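Local coordinates for protease (Actinomadura keratinilytica, PDB 8C4X), which probably acts as a serine endopeptidase of the subtilisin family, this chain being its I9-type propeptide domain, at residues G17-T22 and A70-D75. Numbering follows the deposited sequence.
Sequences GQYIVT and ASIEQD
Tyr-19, Val-21 and Ile-72 pack on the buried face of two antiparallel central strands, 18-23 and 69-76, in the sheet of this inhibitor I9-type propeptide domain. Ile-20 and Glu-73 exchange N-H...O bonds, and Asp-75 N donates to Gln-18 O. Helix 57-64 backs the buried face: Leu-60 meets Tyr-19 and Ile-72, and Leu-63 meets Val-21. Ile-72 CG2 touches both neighbours, 4.1 Å from Tyr-19 CD1 and 4.3 Å from Val-21 CG2. One side of the tyrosine ring approaches the partner backbone, CD1 lying 3.7 Å from Gln-74 CA. The opposite face, with Ile-20, Thr-22, Ser-71 and exposed Glu-73, is more polar and solvent-facing; there a water joins Ile-20 O to Ser-71 OG. At one end the extended Gln-18 chain runs alongside Asp-75, both pointing the same way, and NE2 donates to the anti side of OD2 at 2.8 Å. An alanine at Gln-18 would probably leave Asp-75 OD2 without its amide donor and take the OE1 acceptor from Gln-41 NE2 and Lys-54 NZ. At the far end Thr-22 OG1 and Ser-71 OG hydrogen-bond at 2.6 Å. A classic beta bulge sits beside them: Ala-70 N and Ser-71 N both donate to Thr-22 O, at 2.8 and 3.1 Å, from the same face of its carbonyl plane.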
ATOM      1  N   GLY B  17      -1.051   7.336  -8.242  1.00 14.69           N
ATOM      2  CA  GLY B  17      -0.952   5.918  -8.526  1.00 14.73           C
ATOM      3  C   GLY B  17       0.078   5.156  -7.721  1.00 13.60           C
ATOM      4  O   GLY B  17       0.402   4.022  -8.087  1.00 13.91           O
ATOM      5  N   GLN B  18       0.615   5.736  -6.638  1.00 11.46           N
ATOM      6  CA  GLN B  18       1.680   5.106  -5.868  1.00 14.14           C
ATOM      7  C   GLN B  18       1.283   5.107  -4.397  1.00 13.59           C
ATOM      8  O   GLN B  18       0.822   6.136  -3.888  1.00 11.14           O
ATOM      9  CB  GLN B  18       3.002   5.853  -6.086  1.00 11.96           C
ATOM     10  CG  GLN B  18       4.230   5.121  -5.630  1.00 14.36           C
ATOM     11  CD  GLN B  18       5.488   5.727  -6.222  1.00 18.59           C
ATOM     12  OE1 GLN B  18       5.783   5.532  -7.403  1.00 16.93           O
ATOM     13  NE2 GLN B  18       6.243   6.453  -5.400  1.00 16.26           N
ATOM     14  N   TYR B  19       1.470   3.967  -3.718  1.00 11.77           N
ATOM     15  CA  TYR B  19       0.872   3.752  -2.404  1.00 11.45           C
ATOM     16  C   TYR B  19       1.835   3.047  -1.461  1.00 12.35           C
ATOM     17  O   TYR B  19       2.735   2.319  -1.881  1.00 13.05           O
ATOM     18  CB  TYR B  19      -0.432   2.926  -2.503  1.00 11.33           C
ATOM     19  CG  TYR B  19      -1.405   3.568  -3.445  1.00 12.51           C
ATOM     20  CD1 TYR B  19      -2.285   4.549  -2.999  1.00 13.29           C
ATOM     21  CD2 TYR B  19      -1.392   3.244  -4.791  1.00 12.52           C
ATOM     22  CE1 TYR B  19      -3.166   5.170  -3.878  1.00 15.40           C
ATOM     23  CE2 TYR B  19      -2.258   3.859  -5.682  1.00 12.80           C
ATOM     24  CZ  TYR B  19      -3.141   4.815  -5.218  1.00 13.88           C
ATOM     25  OH  TYR B  19      -3.998   5.418  -6.107  1.00 19.44           O
ATOM     26  N   ILE B  20       1.633   3.306  -0.171  1.00 11.26           N
ATOM     27  CA  ILE B  20       2.230   2.544   0.919  1.00 11.08           C
ATOM     28  C   ILE B  20       1.126   1.702   1.540  1.00 10.61           C
ATOM     29  O   ILE B  20       0.096   2.241   1.956  1.00 12.23           O
ATOM     30  CB  ILE B  20       2.843   3.471   1.979  1.00 10.04           C
ATOM     31  CG1 ILE B  20       3.993   4.289   1.391  1.00 11.34           C
ATOM     32  CG2 ILE B  20       3.309   2.683   3.195  1.00 11.25           C
ATOM     33  CD1 ILE B  20       4.348   5.485   2.244  1.00 13.06           C
ATOM     34  N   VAL B  21       1.358   0.395   1.647  1.00 10.36           N
ATOM     35  CA  VAL B  21       0.363  -0.547   2.149  1.00 10.28           C
ATOM     36  C   VAL B  21       0.929  -1.238   3.382  1.00 10.29           C
ATOM     37  O   VAL B  21       2.072  -1.709   3.359  1.00 12.58           O
ATOM     38  CB  VAL B  21      -0.005  -1.583   1.073  1.00 11.98           C
ATOM     39  CG1 VAL B  21      -1.048  -2.569   1.614  1.00 14.12           C
ATOM     40  CG2 VAL B  21      -0.504  -0.889  -0.188  1.00 13.59           C
ATOM     41  N   THR B  22       0.147  -1.300   4.457  1.00 12.00           N
ATOM     42  CA  THR B  22       0.572  -2.119   5.583  1.00 13.49           C
ATOM     43  C   THR B  22      -0.428  -3.242   5.796  1.00 10.46           C
ATOM     44  O   THR B  22      -1.621  -3.112   5.492  1.00 12.98           O
ATOM     45  CB  THR B  22       0.771  -1.338   6.907  1.00 21.65           C
ATOM     46  OG1 THR B  22      -0.484  -1.064   7.529  1.00 21.60           O
ATOM     47  CG2 THR B  22       1.540  -0.034   6.682  1.00 18.11           C
ATOM     48  N   ALA B  70      -4.147  -3.796   6.373  1.00 17.13           N
ATOM     49  CA  ALA B  70      -4.387  -2.935   7.521  1.00 14.99           C
ATOM     50  C   ALA B  70      -4.579  -1.475   7.142  1.00 19.19           C
ATOM     51  O   ALA B  70      -5.461  -0.806   7.692  1.00 20.82           O
ATOM     52  CB  ALA B  70      -3.233  -3.045   8.521  1.00 15.64           C
ATOM     53  N   SER B  71      -3.765  -0.953   6.227  1.00 14.55           N
ATOM     54  CA  SER B  71      -3.877   0.444   5.839  1.00 16.29           C
ATOM     55  C   SER B  71      -3.354   0.610   4.423  1.00 15.06           C
ATOM     56  O   SER B  71      -2.530  -0.173   3.942  1.00 14.36           O
ATOM     57  CB  SER B  71      -3.101   1.377   6.788  1.00 16.68           C
ATOM     58  OG  SER B  71      -1.710   1.134   6.719  1.00 18.07           O
ATOM     59  N   ILE B  72      -3.844   1.655   3.762  1.00 16.40           N
ATOM     60  CA  ILE B  72      -3.361   2.070   2.450  1.00 13.05           C
ATOM     61  C   ILE B  72      -3.246   3.586   2.470  1.00 12.48           C
ATOM     62  O   ILE B  72      -4.186   4.281   2.869  1.00 15.33           O
ATOM     63  CB  ILE B  72      -4.286   1.622   1.297  1.00 13.42           C
ATOM     64  CG1 ILE B  72      -4.497   0.107   1.304  1.00 15.72           C
ATOM     65  CG2 ILE B  72      -3.697   2.058  -0.029  1.00 16.80           C
ATOM     66  CD1 ILE B  72      -5.530  -0.345   0.250  1.00 18.26           C
ATOM     67  N   GLU B  73      -2.100   4.103   2.031  1.00 13.82           N
ATOM     68  CA  GLU B  73      -1.833   5.531   2.060  1.00 12.63           C
ATOM     69  C   GLU B  73      -1.224   5.933   0.724  1.00 10.97           C
ATOM     70  O   GLU B  73      -0.295   5.276   0.249  1.00 11.20           O
ATOM     71  CB  GLU B  73      -0.881   5.844   3.224  1.00 17.78           C
ATOM     72  CG  GLU B  73      -0.381   7.259   3.348  1.00 19.16           C
ATOM     73  CD  GLU B  73       0.625   7.397   4.478  1.00 17.96           C
ATOM     74  OE1 GLU B  73       0.387   6.833   5.574  1.00 13.78           O
ATOM     75  OE2 GLU B  73       1.663   8.051   4.268  1.00 15.49           O
ATOM     76  N   GLN B  74      -1.714   7.009   0.121  1.00 11.04           N
ATOM     77  CA  GLN B  74      -1.053   7.499  -1.081  1.00 11.19           C
ATOM     78  C   GLN B  74       0.346   8.005  -0.736  1.00 12.47           C
ATOM     79  O   GLN B  74       0.547   8.692   0.269  1.00 11.61           O
ATOM     80  CB  GLN B  74      -1.864   8.616  -1.732  1.00 11.27           C
ATOM     81  CG  GLN B  74      -1.236   9.100  -3.045  1.00 12.61           C
ATOM     82  CD  GLN B  74      -1.936  10.305  -3.631  1.00 13.86           C
ATOM     83  OE1 GLN B  74      -2.561  11.084  -2.914  1.00 17.40           O
ATOM     84  NE2 GLN B  74      -1.829  10.468  -4.944  1.00 19.06           N
ATOM     85  N   ASP B  75       1.317   7.631  -1.567  1.00  9.77           N
ATOM     86  CA  ASP B  75       2.677   8.130  -1.403  1.00 10.22           C
ATOM     87  C   ASP B  75       2.695   9.640  -1.625  1.00 10.15           C
ATOM     88  O   ASP B  75       1.867  10.187  -2.362  1.00 11.04           O
ATOM     89  CB  ASP B  75       3.606   7.417  -2.385  1.00 10.49           C
ATOM     90  CG  ASP B  75       5.058   7.342  -1.903  1.00 12.53           C
ATOM     91  OD1 ASP B  75       5.372   7.774  -0.773  1.00 10.84           O
ATOM     92  OD2 ASP B  75       5.895   6.819  -2.669  1.00 13.47           O
TER
HETATM   93  O   HOH W   1      -0.233   2.308   4.847  1.00 17.33           O